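Local coordinates for uncharacterized protein (Staphylococcus aureus, PDB 4YBV) that probably hydrolyses thioesters, as a hot dog fold enzyme of the thioesterase superfamily that assembles from four copies, at residues 72-77 and 116-121. The protein carries 1 engineered substitution. Sequence-based numbering, arbitrary orientation.
Sequences EMNANH and VMRGTV
E72, N74 and N76 pair with T120, R118 and V116 where 72-77 and 116-121 run as antiparallel neighbours in the hot dog sheet, axes 4.7 Å apart and at 174°. Each is a hydrogen-bonded pair, giving six backbone bonds; the straightest runs from T120 N to E72 O (2.8 Å). M73-G119 and A75-M117 are the non-hydrogen-bonded pairs between them. M73 and A75 pack on E50 and I46 of helix 42-60, the sausage of the hot dog. M73 is bent at chi2 (-75°), which brings SD over the bare backbone of G119, 3.7 Å from its CA, while M117 CG rests 3.6 Å from A75 CB.

The other face, mostly polar, meets further subunits of the tetramer. N74 ND2 sits 3.5 Å above the plane of the R118 guanidinium, off toward its rim near NH2, with amide and guanidinium planes 54° apart. The guanidinium itself is bound by N74 and N76 of a third subunit, and N74 OD1 in turn accepts from R118 there. Within the strand, N74 ND2 donates to the syn lone pair of E72 OE1 (3.2 Å), and a water 2.9 Å from the same oxygen also bonds T120 OG1, itself hydrogen-bonded to ND2 of N76 of the third subunit.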
ATOM      1  N   GLU A  72      -1.237  -8.221  -4.722  1.00 25.90           N
ATOM      2  CA  GLU A  72      -1.104  -6.845  -4.228  1.00 25.38           C
ATOM      3  C   GLU A  72       0.378  -6.530  -4.076  1.00 26.46           C
ATOM      4  O   GLU A  72       1.134  -7.346  -3.574  1.00 23.48           O
ATOM      5  CB  GLU A  72      -1.836  -6.665  -2.881  1.00 23.72           C
ATOM      6  CG  GLU A  72      -2.445  -5.272  -2.673  1.00 28.13           C
ATOM      7  CD  GLU A  72      -1.422  -4.295  -2.143  1.00 34.02           C
ATOM      8  OE1 GLU A  72      -0.371  -4.789  -1.647  1.00 30.19           O
ATOM      9  OE2 GLU A  72      -1.633  -3.054  -2.264  1.00 25.52           O
ATOM     10  N   MET A  73       0.800  -5.361  -4.520  1.00 22.15           N
ATOM     11  CA  MET A  73       2.202  -4.957  -4.420  1.00 24.71           C
ATOM     12  C   MET A  73       2.240  -3.547  -3.903  1.00 23.95           C
ATOM     13  O   MET A  73       1.439  -2.711  -4.344  1.00 28.99           O
ATOM     14  CB  MET A  73       2.907  -4.996  -5.787  1.00 21.67           C
ATOM     15  CG  MET A  73       2.937  -6.361  -6.455  1.00 25.28           C
ATOM     16  SD  MET A  73       4.168  -7.438  -5.647  1.00 26.17           S
ATOM     17  CE  MET A  73       3.369  -9.022  -5.917  1.00 25.34           C
ATOM     18  N   ASN A  74       3.164  -3.235  -3.018  1.00 21.96           N
ATOM     19  CA  ASN A  74       3.315  -1.841  -2.641  1.00 24.83           C
ATOM     20  C   ASN A  74       4.780  -1.506  -2.433  1.00 29.22           C
ATOM     21  O   ASN A  74       5.594  -2.384  -2.121  1.00 25.81           O
ATOM     22  CB  ASN A  74       2.476  -1.509  -1.395  1.00 23.49           C
ATOM     23  CG  ASN A  74       2.793  -2.427  -0.194  1.00 28.01           C
ATOM     24  OD1 ASN A  74       3.842  -2.286   0.464  1.00 28.40           O
ATOM     25  ND2 ASN A  74       1.884  -3.341   0.092  1.00 23.64           N
ATOM     26  N   ALA A  75       5.109  -0.229  -2.592  1.00 25.77           N
ATOM     27  CA  ALA A  75       6.503   0.216  -2.690  1.00 20.45           C
ATOM     28  C   ALA A  75       6.715   1.658  -2.193  1.00 25.37           C
ATOM     29  O   ALA A  75       5.889   2.539  -2.456  1.00 22.60           O
ATOM     30  CB  ALA A  75       6.956   0.106  -4.115  1.00 16.05           C
ATOM     31  N   ASN A  76       7.826   1.883  -1.488  1.00 24.68           N
ATOM     32  CA  ASN A  76       8.368   3.201  -1.192  1.00 21.29           C
ATOM     33  C   ASN A  76       9.651   3.346  -1.948  1.00 23.71           C
ATOM     34  O   ASN A  76      10.565   2.506  -1.838  1.00 22.12           O
ATOM     35  CB  ASN A  76       8.681   3.425   0.304  1.00 26.71           C
ATOM     36  CG  ASN A  76       7.480   3.804   1.115  1.00 31.17           C
ATOM     37  OD1 ASN A  76       6.691   2.934   1.504  1.00 36.90           O
ATOM     38  ND2 ASN A  76       7.360   5.081   1.451  1.00 21.98           N
ATOM     39  N   HIS A  77       9.751   4.444  -2.678  1.00 21.07           N
ATOM     40  CA  HIS A  77      10.961   4.811  -3.385  1.00 22.96           C
ATOM     41  C   HIS A  77      11.819   5.672  -2.446  1.00 26.29           C
ATOM     42  O   HIS A  77      11.294   6.608  -1.831  1.00 26.75           O
ATOM     43  CB  HIS A  77      10.584   5.547  -4.701  1.00 25.29           C
ATOM     44  CG  HIS A  77       9.816   4.684  -5.677  1.00 23.55           C
ATOM     45  ND1 HIS A  77      10.311   3.491  -6.166  1.00 22.90           N
ATOM     46  CD2 HIS A  77       8.601   4.849  -6.253  1.00 22.84           C
ATOM     47  CE1 HIS A  77       9.446   2.974  -7.016  1.00 23.87           C
ATOM     48  NE2 HIS A  77       8.391   3.773  -7.079  1.00 20.53           N
ATOM     49  N   VAL A 116      11.713  -0.077  -1.159  1.00 21.24           N
ATOM     50  CA  VAL A 116      11.334  -1.037  -0.143  1.00 19.05           C
ATOM     51  C   VAL A 116       9.913  -1.431  -0.493  1.00 27.23           C
ATOM     52  O   VAL A 116       9.119  -0.594  -0.802  1.00 24.86           O
ATOM     53  CB  VAL A 116      11.501  -0.532   1.276  1.00 26.36           C
ATOM     54  CG1 VAL A 116      10.772   0.745   1.477  1.00 27.64           C
ATOM     55  CG2 VAL A 116      10.955  -1.522   2.231  1.00 36.53           C
ATOM     56  N   MET A 117       9.626  -2.712  -0.500  1.00 18.16           N
ATOM     57  CA  MET A 117       8.389  -3.216  -0.968  1.00 20.74           C
ATOM     58  C   MET A 117       7.784  -4.359  -0.231  1.00 25.66           C
ATOM     59  O   MET A 117       8.484  -5.151   0.339  1.00 23.06           O
ATOM     60  CB  MET A 117       8.663  -3.882  -2.318  1.00 22.20           C
ATOM     61  CG  MET A 117       8.568  -3.113  -3.578  1.00 26.40           C
ATOM     62  SD  MET A 117       8.880  -4.011  -5.119  1.00 31.55           S
ATOM     63  CE  MET A 117       7.436  -4.953  -5.407  1.00 17.44           C
ATOM     64  N   ARG A 118       6.483  -4.473  -0.310  1.00 18.20           N
ATOM     65  CA  ARG A 118       5.858  -5.698   0.223  1.00 22.03           C
ATOM     66  C   ARG A 118       4.984  -6.249  -0.879  1.00 24.70           C
ATOM     67  O   ARG A 118       4.352  -5.481  -1.614  1.00 23.58           O
ATOM     68  CB  ARG A 118       5.056  -5.430   1.522  1.00 25.28           C
ATOM     69  CG  ARG A 118       4.565  -6.692   2.298  1.00 24.28           C
ATOM     70  CD  ARG A 118       4.064  -6.356   3.724  1.00 27.93           C
ATOM     71  NE  ARG A 118       2.816  -5.638   3.604  1.00 35.68           N
ATOM     72  CZ  ARG A 118       2.666  -4.328   3.788  1.00 30.51           C
ATOM     73  NH1 ARG A 118       3.685  -3.578   4.189  1.00 23.84           N
ATOM     74  NH2 ARG A 118       1.485  -3.777   3.566  1.00 25.32           N
ATOM     75  N   GLY A 119       4.977  -7.564  -1.038  1.00 18.30           N
ATOM     76  CA  GLY A 119       4.094  -8.189  -1.999  1.00 19.16           C
ATOM     77  C   GLY A 119       3.264  -9.337  -1.477  1.00 24.27           C
ATOM     78  O   GLY A 119       3.705 -10.135  -0.666  1.00 23.32           O
ATOM     79  N   THR A 120       2.034  -9.399  -1.938  1.00 21.53           N
ATOM     80  CA  THR A 120       1.111 -10.447  -1.596  1.00 24.46           C
ATOM     81  C   THR A 120       0.756 -11.293  -2.788  1.00 28.49           C
ATOM     82  O   THR A 120       0.160 -10.802  -3.768  1.00 27.03           O
ATOM     83  CB  THR A 120      -0.185  -9.911  -1.031  1.00 21.28           C
ATOM     84  OG1 THR A 120       0.107  -9.078   0.084  1.00 28.06           O
ATOM     85  CG2 THR A 120      -1.072 -11.087  -0.618  1.00 22.87           C
ATOM     86  N   VAL A 121       1.104 -12.576  -2.672  1.00 23.59           N
ATOM     87  CA  VAL A 121       0.971 -13.531  -3.760  1.00 32.02           C
ATOM     88  C   VAL A 121      -0.074 -14.595  -3.461  1.00 36.11           C
ATOM     89  O   VAL A 121       0.075 -15.351  -2.508  1.00 34.67           O
ATOM     90  CB  VAL A 121       2.311 -14.245  -4.059  1.00 25.97           C
ATOM     91  CG1 VAL A 121       2.119 -15.292  -5.163  1.00 26.06           C
ATOM     92  CG2 VAL A 121       3.372 -13.247  -4.404  1.00 25.64           C
TER
HETATM   93  O   HOH W   1       1.548  -6.551  -0.322  1.00 28.37           O